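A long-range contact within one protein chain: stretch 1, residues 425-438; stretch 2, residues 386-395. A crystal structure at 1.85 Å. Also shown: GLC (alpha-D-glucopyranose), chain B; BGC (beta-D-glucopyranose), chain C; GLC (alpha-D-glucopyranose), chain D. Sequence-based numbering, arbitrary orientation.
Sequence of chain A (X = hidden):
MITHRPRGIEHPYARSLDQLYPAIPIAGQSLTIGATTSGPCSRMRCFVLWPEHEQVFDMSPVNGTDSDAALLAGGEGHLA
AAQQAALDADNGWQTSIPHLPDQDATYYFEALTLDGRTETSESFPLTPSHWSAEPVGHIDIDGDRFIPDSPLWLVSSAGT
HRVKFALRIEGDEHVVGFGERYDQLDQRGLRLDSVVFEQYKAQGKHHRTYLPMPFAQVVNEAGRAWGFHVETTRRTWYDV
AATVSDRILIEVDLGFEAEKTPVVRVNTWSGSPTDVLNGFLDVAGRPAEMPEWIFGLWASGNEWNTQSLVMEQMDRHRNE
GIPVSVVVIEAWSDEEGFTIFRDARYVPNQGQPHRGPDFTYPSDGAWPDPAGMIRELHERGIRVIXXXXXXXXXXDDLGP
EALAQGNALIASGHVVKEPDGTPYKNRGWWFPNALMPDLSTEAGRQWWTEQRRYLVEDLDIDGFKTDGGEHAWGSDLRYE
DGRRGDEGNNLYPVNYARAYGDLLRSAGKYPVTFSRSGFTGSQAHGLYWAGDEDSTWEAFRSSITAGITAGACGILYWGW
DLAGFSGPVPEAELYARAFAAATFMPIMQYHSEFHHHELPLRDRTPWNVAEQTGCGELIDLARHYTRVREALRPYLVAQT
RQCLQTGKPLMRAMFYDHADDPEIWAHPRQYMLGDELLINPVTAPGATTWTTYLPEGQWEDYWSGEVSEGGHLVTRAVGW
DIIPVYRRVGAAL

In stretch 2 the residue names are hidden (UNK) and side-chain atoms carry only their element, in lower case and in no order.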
# COMPACT_ATOMS: atom_id res chain seq x y z
N LYS A 425 -12.21 -4.96 16.15
CA LYS A 425 -13.07 -5.39 15.04
C LYS A 425 -12.86 -4.45 13.87
O LYS A 425 -13.03 -3.23 14.02
CB LYS A 425 -14.54 -5.39 15.44
CG LYS A 425 -14.86 -6.25 16.65
CD LYS A 425 -14.67 -7.72 16.34
CE LYS A 425 -15.03 -8.60 17.53
NZ LYS A 425 -16.35 -8.30 18.14
N ASN A 426 -12.50 -5.00 12.71
CA ASN A 426 -12.09 -4.16 11.58
C ASN A 426 -13.12 -3.08 11.24
O ASN A 426 -14.28 -3.40 11.04
CB ASN A 426 -11.77 -5.02 10.35
CG ASN A 426 -11.36 -4.21 9.15
OD1 ASN A 426 -10.82 -3.10 9.28
ND2 ASN A 426 -11.61 -4.75 7.96
N ARG A 427 -12.66 -1.82 11.21
CA ARG A 427 -13.52 -0.66 10.93
C ARG A 427 -13.68 -0.34 9.45
O ARG A 427 -14.49 0.51 9.10
CB ARG A 427 -12.98 0.58 11.66
CG ARG A 427 -13.04 0.43 13.18
CD ARG A 427 -12.43 1.63 13.88
NE ARG A 427 -12.18 1.39 15.31
CZ ARG A 427 -11.63 2.28 16.14
NH1 ARG A 427 -11.30 3.50 15.72
NH2 ARG A 427 -11.44 1.95 17.41
N GLY A 428 -12.89 -1.01 8.62
CA GLY A 428 -12.90 -0.79 7.20
C GLY A 428 -14.09 -1.43 6.52
O GLY A 428 -14.92 -2.10 7.13
N TRP A 429 -14.12 -1.21 5.21
CA TRP A 429 -15.23 -1.64 4.37
C TRP A 429 -15.02 -3.08 3.88
O TRP A 429 -15.98 -3.81 3.70
CB TRP A 429 -15.39 -0.67 3.17
CG TRP A 429 -14.13 -0.47 2.35
CD1 TRP A 429 -13.72 -1.23 1.29
CD2 TRP A 429 -13.12 0.54 2.54
NE1 TRP A 429 -12.50 -0.75 0.81
CE2 TRP A 429 -12.12 0.33 1.55
CE3 TRP A 429 -12.97 1.61 3.45
CZ2 TRP A 429 -10.97 1.14 1.44
CZ3 TRP A 429 -11.82 2.43 3.33
CH2 TRP A 429 -10.84 2.18 2.33
N TRP A 430 -13.76 -3.49 3.68
CA TRP A 430 -13.43 -4.85 3.20
C TRP A 430 -13.19 -5.75 4.40
O TRP A 430 -12.40 -5.40 5.27
CB TRP A 430 -12.17 -4.74 2.35
CG TRP A 430 -11.81 -5.91 1.48
CD1 TRP A 430 -12.64 -6.66 0.70
CD2 TRP A 430 -10.48 -6.37 1.23
NE1 TRP A 430 -11.90 -7.61 0.02
CE2 TRP A 430 -10.58 -7.45 0.32
CE3 TRP A 430 -9.22 -6.00 1.71
CZ2 TRP A 430 -9.46 -8.16 -0.13
CZ3 TRP A 430 -8.10 -6.69 1.26
CH2 TRP A 430 -8.23 -7.76 0.35
N PHE A 431 -13.85 -6.91 4.43
CA PHE A 431 -13.82 -7.82 5.59
C PHE A 431 -14.25 -7.06 6.85
O PHE A 431 -13.52 -7.03 7.84
CB PHE A 431 -12.42 -8.45 5.80
CG PHE A 431 -12.05 -9.51 4.79
CD1 PHE A 431 -11.85 -9.20 3.44
CD2 PHE A 431 -11.81 -10.82 5.20
CE1 PHE A 431 -11.47 -10.18 2.52
CE2 PHE A 431 -11.43 -11.81 4.29
CZ PHE A 431 -11.29 -11.49 2.94
N PRO A 432 -15.44 -6.42 6.80
CA PRO A 432 -15.88 -5.59 7.92
C PRO A 432 -16.04 -6.41 9.22
O PRO A 432 -16.48 -7.56 9.18
CB PRO A 432 -17.22 -5.02 7.43
CG PRO A 432 -17.73 -6.01 6.45
CD PRO A 432 -16.51 -6.60 5.79
N ASN A 433 -15.58 -5.84 10.34
CA ASN A 433 -15.68 -6.47 11.68
C ASN A 433 -14.83 -7.72 11.91
O ASN A 433 -14.95 -8.38 12.95
CB ASN A 433 -17.15 -6.74 12.03
CG ASN A 433 -17.99 -5.47 12.05
OD1 ASN A 433 -19.07 -5.42 11.44
ND2 ASN A 433 -17.51 -4.44 12.75
N ALA A 434 -13.95 -8.05 10.97
CA ALA A 434 -13.01 -9.15 11.16
C ALA A 434 -12.03 -8.86 12.31
O ALA A 434 -11.75 -7.69 12.62
CB ALA A 434 -12.24 -9.40 9.87
N LEU A 435 -11.51 -9.92 12.91
CA LEU A 435 -10.44 -9.83 13.92
C LEU A 435 -9.13 -9.60 13.19
O LEU A 435 -8.99 -9.97 12.01
CB LEU A 435 -10.31 -11.13 14.69
CG LEU A 435 -11.56 -11.60 15.43
CD1 LEU A 435 -11.38 -13.04 15.88
CD2 LEU A 435 -11.82 -10.70 16.60
N MET A 436 -8.17 -8.99 13.88
CA MET A 436 -6.87 -8.74 13.30
C MET A 436 -5.79 -9.38 14.17
O MET A 436 -5.63 -9.01 15.33
CB MET A 436 -6.69 -7.22 13.16
CG MET A 436 -5.56 -6.78 12.27
SD MET A 436 -5.70 -5.01 11.83
CE MET A 436 -4.36 -4.92 10.67
N PRO A 437 -5.03 -10.36 13.62
CA PRO A 437 -4.00 -10.97 14.44
C PRO A 437 -2.91 -9.98 14.79
O PRO A 437 -2.60 -9.05 14.00
CB PRO A 437 -3.43 -12.09 13.54
CG PRO A 437 -3.72 -11.64 12.14
CD PRO A 437 -5.00 -10.85 12.23
N ASP A 438 -2.36 -10.16 15.98
CA ASP A 438 -1.28 -9.31 16.49
C ASP A 438 0.02 -9.94 16.03
O ASP A 438 0.43 -10.96 16.55
CB ASP A 438 -1.34 -9.19 18.02
CG ASP A 438 -0.43 -8.10 18.54
OD1 ASP A 438 0.60 -7.85 17.90
OD2 ASP A 438 -0.72 -7.49 19.61
N UNK A 386 0.13 -18.75 -2.85
CA UNK A 386 -1.24 -18.67 -2.36
C UNK A 386 -1.52 -17.35 -1.66
O UNK A 386 -0.69 -16.84 -0.88
c UNK A 386 -2.07 -21.47 -3.20
c UNK A 386 -1.54 -19.80 -1.38
c UNK A 386 -1.80 -22.23 -0.83
c UNK A 386 -1.34 -21.23 -1.88
N UNK A 387 -2.74 -16.85 -1.86
CA UNK A 387 -3.21 -15.59 -1.29
C UNK A 387 -3.55 -15.71 0.19
O UNK A 387 -4.05 -16.75 0.64
c UNK A 387 -7.40 -11.56 -0.14
c UNK A 387 -4.87 -12.68 -2.44
c UNK A 387 -4.46 -15.18 -2.06
c UNK A 387 -5.09 -13.84 -1.77
c UNK A 387 -7.72 -13.70 0.95
c UNK A 387 -6.77 -14.31 0.16
c UNK A 387 -6.11 -13.55 -0.80
c UNK A 387 -8.03 -12.33 0.79
n UNK A 387 -5.68 -11.69 -1.94
c UNK A 387 -6.44 -12.19 -0.94
N UNK A 388 -3.28 -14.64 0.91
CA UNK A 388 -3.55 -14.48 2.34
C UNK A 388 -4.04 -13.08 2.63
O UNK A 388 -3.82 -12.16 1.83
n UNK A 388 -3.71 -17.67 3.37
o UNK A 388 -2.42 -17.27 5.14
c UNK A 388 -1.82 -16.19 3.11
c UNK A 388 -2.68 -17.09 3.96
c UNK A 388 -2.28 -14.74 3.14
N UNK A 389 -4.69 -12.94 3.80
CA UNK A 389 -5.15 -11.67 4.33
C UNK A 389 -4.89 -11.71 5.87
O UNK A 389 -5.08 -12.78 6.49
c UNK A 389 -6.66 -11.48 4.02
c UNK A 389 -7.19 -10.12 4.46
c UNK A 389 -6.80 -9.01 3.56
c UNK A 389 -7.50 -12.55 4.71
N UNK A 390 -4.45 -10.59 6.48
CA UNK A 390 -4.17 -10.63 7.94
C UNK A 390 -5.43 -10.24 8.73
O UNK A 390 -5.44 -9.25 9.47
c UNK A 390 -4.15 -9.24 5.95
c UNK A 390 -3.07 -9.60 8.10
c UNK A 390 -3.38 -8.56 7.06
N UNK A 391 -6.48 -11.02 8.52
CA UNK A 391 -7.79 -10.85 9.13
C UNK A 391 -8.43 -12.23 9.34
O UNK A 391 -8.16 -13.18 8.61
c UNK A 391 -9.22 -7.83 7.07
c UNK A 391 -8.48 -7.78 9.46
c UNK A 391 -8.36 -8.51 8.13
c UNK A 391 -8.73 -10.00 8.27
N UNK A 392 -9.30 -12.32 10.35
CA UNK A 392 -9.99 -13.56 10.66
C UNK A 392 -11.47 -13.20 10.67
O UNK A 392 -11.92 -12.49 11.59
o UNK A 392 -8.45 -16.85 11.73
c UNK A 392 -9.57 -14.10 12.01
c UNK A 392 -10.24 -15.41 12.40
n UNK A 392 -10.51 -17.44 11.10
c UNK A 392 -9.66 -16.63 11.70
N UNK A 393 -12.20 -13.65 9.65
CA UNK A 393 -13.62 -13.34 9.56
C UNK A 393 -14.36 -13.81 10.81
O UNK A 393 -13.99 -14.80 11.43
c UNK A 393 -14.52 -14.31 5.90
n UNK A 393 -15.21 -14.35 3.48
c UNK A 393 -14.27 -14.00 8.35
c UNK A 393 -14.47 -13.62 4.54
c UNK A 393 -13.86 -13.47 6.99
N UNK A 394 -15.43 -13.09 11.15
CA UNK A 394 -16.33 -13.47 12.22
C UNK A 394 -17.81 -13.40 11.78
O UNK A 394 -18.66 -13.09 12.60
o UNK A 394 -16.43 -11.18 13.03
c UNK A 394 -14.73 -12.59 13.96
c UNK A 394 -16.15 -12.52 13.43
N UNK A 395 -18.12 -13.69 10.53
CA UNK A 395 -19.54 -13.71 10.07
C UNK A 395 -20.31 -14.73 10.93
O UNK A 395 -19.79 -15.79 11.29
o UNK A 395 -17.78 -12.79 7.98
c UNK A 395 -19.73 -14.14 8.59
o UNK A 395 -19.02 -13.61 6.37
c UNK A 395 -18.77 -13.45 7.59
C1 GLC B . -12.03 -5.10 -4.11
C2 GLC B . -10.60 -5.34 -4.60
C3 GLC B . -9.68 -5.69 -3.44
C4 GLC B . -9.74 -4.59 -2.39
C5 GLC B . -11.20 -4.46 -1.94
C6 GLC B . -11.40 -3.40 -0.87
O2 GLC B . -10.60 -6.37 -5.60
O3 GLC B . -8.34 -5.86 -3.92
O4 GLC B . -8.86 -4.90 -1.29
O5 GLC B . -12.05 -4.14 -3.06
O6 GLC B . -11.25 -2.07 -1.40
C2 BGC C . -5.74 -7.40 -4.09
C3 BGC C . -6.21 -7.98 -5.43
C4 BGC C . -6.88 -9.32 -5.19
C5 BGC C . -8.02 -9.19 -4.17
C6 BGC C . -8.53 -10.58 -3.80
C1 BGC C . -6.30 -8.00 -2.78
O2 BGC C . -5.25 -6.04 -4.06
O3 BGC C . -5.10 -8.10 -6.33
O4 BGC C . -7.39 -9.86 -6.43
O5 BGC C . -7.64 -8.49 -2.95
O6 BGC C . -9.73 -10.50 -3.03
C1 GLC D . -10.80 -11.27 -3.57
C2 GLC D . -12.11 -10.95 -2.82
C3 GLC D . -12.12 -11.57 -1.43
C4 GLC D . -11.76 -13.05 -1.50
C5 GLC D . -10.41 -13.22 -2.20
C6 GLC D . -9.98 -14.68 -2.30
O2 GLC D . -12.29 -9.54 -2.71
O3 GLC D . -13.41 -11.39 -0.82
O4 GLC D . -11.71 -13.59 -0.17
O5 GLC D . -10.50 -12.67 -3.52
O6 GLC D . -10.88 -15.40 -3.13
O HOH W 1 -15.63 -10.66 9.67

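Position 386 has four side-chain carbons, forked at the second. They lie far from stretch 1. A fork at the second carbon makes this L386. It belongs to a strand that runs to position 388.

Position 387 carries one carbon and then fused five- and six-membered rings holding eight carbons and one nitrogen. The edge of the double ring meets the rings of W430 and F431. Such a double ring is tryptophan, W387. W387 CZ2 is 3.9 Å from W430 CH2, and W387 CH2 is 4.0 Å from F431 CZ. One face of W387 is left to the glucose of chain D, whose C5 lies 3.9 Å from W387 CH2.

Position 388 has three carbons, the third carrying one oxygen and one nitrogen. It is out of reach of stretch 1. Three carbons ending in an amide are glutamine, Q388. Q388 NE2 donates to W387 O at 2.9 Å.

Position 389 has four carbons, forked at the first, with one arm two carbons long. They pack against W430 and F431. That pattern is isoleucine, I389. I389 CD1 packs 3.5 Å from W430 CZ3, and I389 CG2 lies 4.0 Å from F431 CE2.

Position 390 has three carbons closing a ring onto the backbone N. Its backbone O is 3.2 Å from P437 CD and 3.7 Å from M436 CG. The closed ring makes it P390. That oxygen is buried by the contact and has no polar partner in the model.

Position 391 has four carbons, forked at the second. They touch F431, A434, M436 and N426. This is leucine, L391. It loses more area to stretch 1 than any other residue of stretch 2. L391 CD1 touches F431 CB at 3.5 Å, L391 CB lies 3.9 Å from A434 CB, and L391 CD2 is 4.1 Å from M436 CB. L391 CD1 also approaches N426 ND2 at 4.0 Å.

Position 392 has three carbons, the third bearing one oxygen and one nitrogen. Its CB lies 4.1 Å from L435 CB, but the side-chain end leads away from stretch 1. This is Q392. Its backbone pairs with L435: Q392 N donates to L435 O, and L435 N to Q392 O, both at 2.9 Å.

Position 393 has four carbons in a row ending in nitrogen. CA-to-CB points away from stretch 1, yet the chain reaches the F431 ring. This is lysine, K393. K393 CE comes within 3.5 Å of F431 CE2. Its NZ is hydrogen-bonded elsewhere in the structure.

Position 394 has one carbon carrying one oxygen and one carbon. The oxygen approaches N433, and the outer carbon packs on L435. This is T394. T394 OG1 is 3.2 Å from N433 O, at best a weak hydrogen bond, and T394 CG2 packs 3.6 Å from L435 CG. T394 N donates to water 1 at 2.9 Å, and that water donates to P432 O at 3.3 Å.

Position 395 has two carbons, the second carrying two oxygens. It makes no direct contact. This is D395.

The contact joins one antiparallel bridge, L435 with Q392, to an apolar cluster. F431 touches W387, I389, L391 and K393. W430, W387 and F431 also lie against bound sugars, so rings from both stretches meet the ligands as well as each other.

Stretch 2 386-395: LWQIPLQKTD
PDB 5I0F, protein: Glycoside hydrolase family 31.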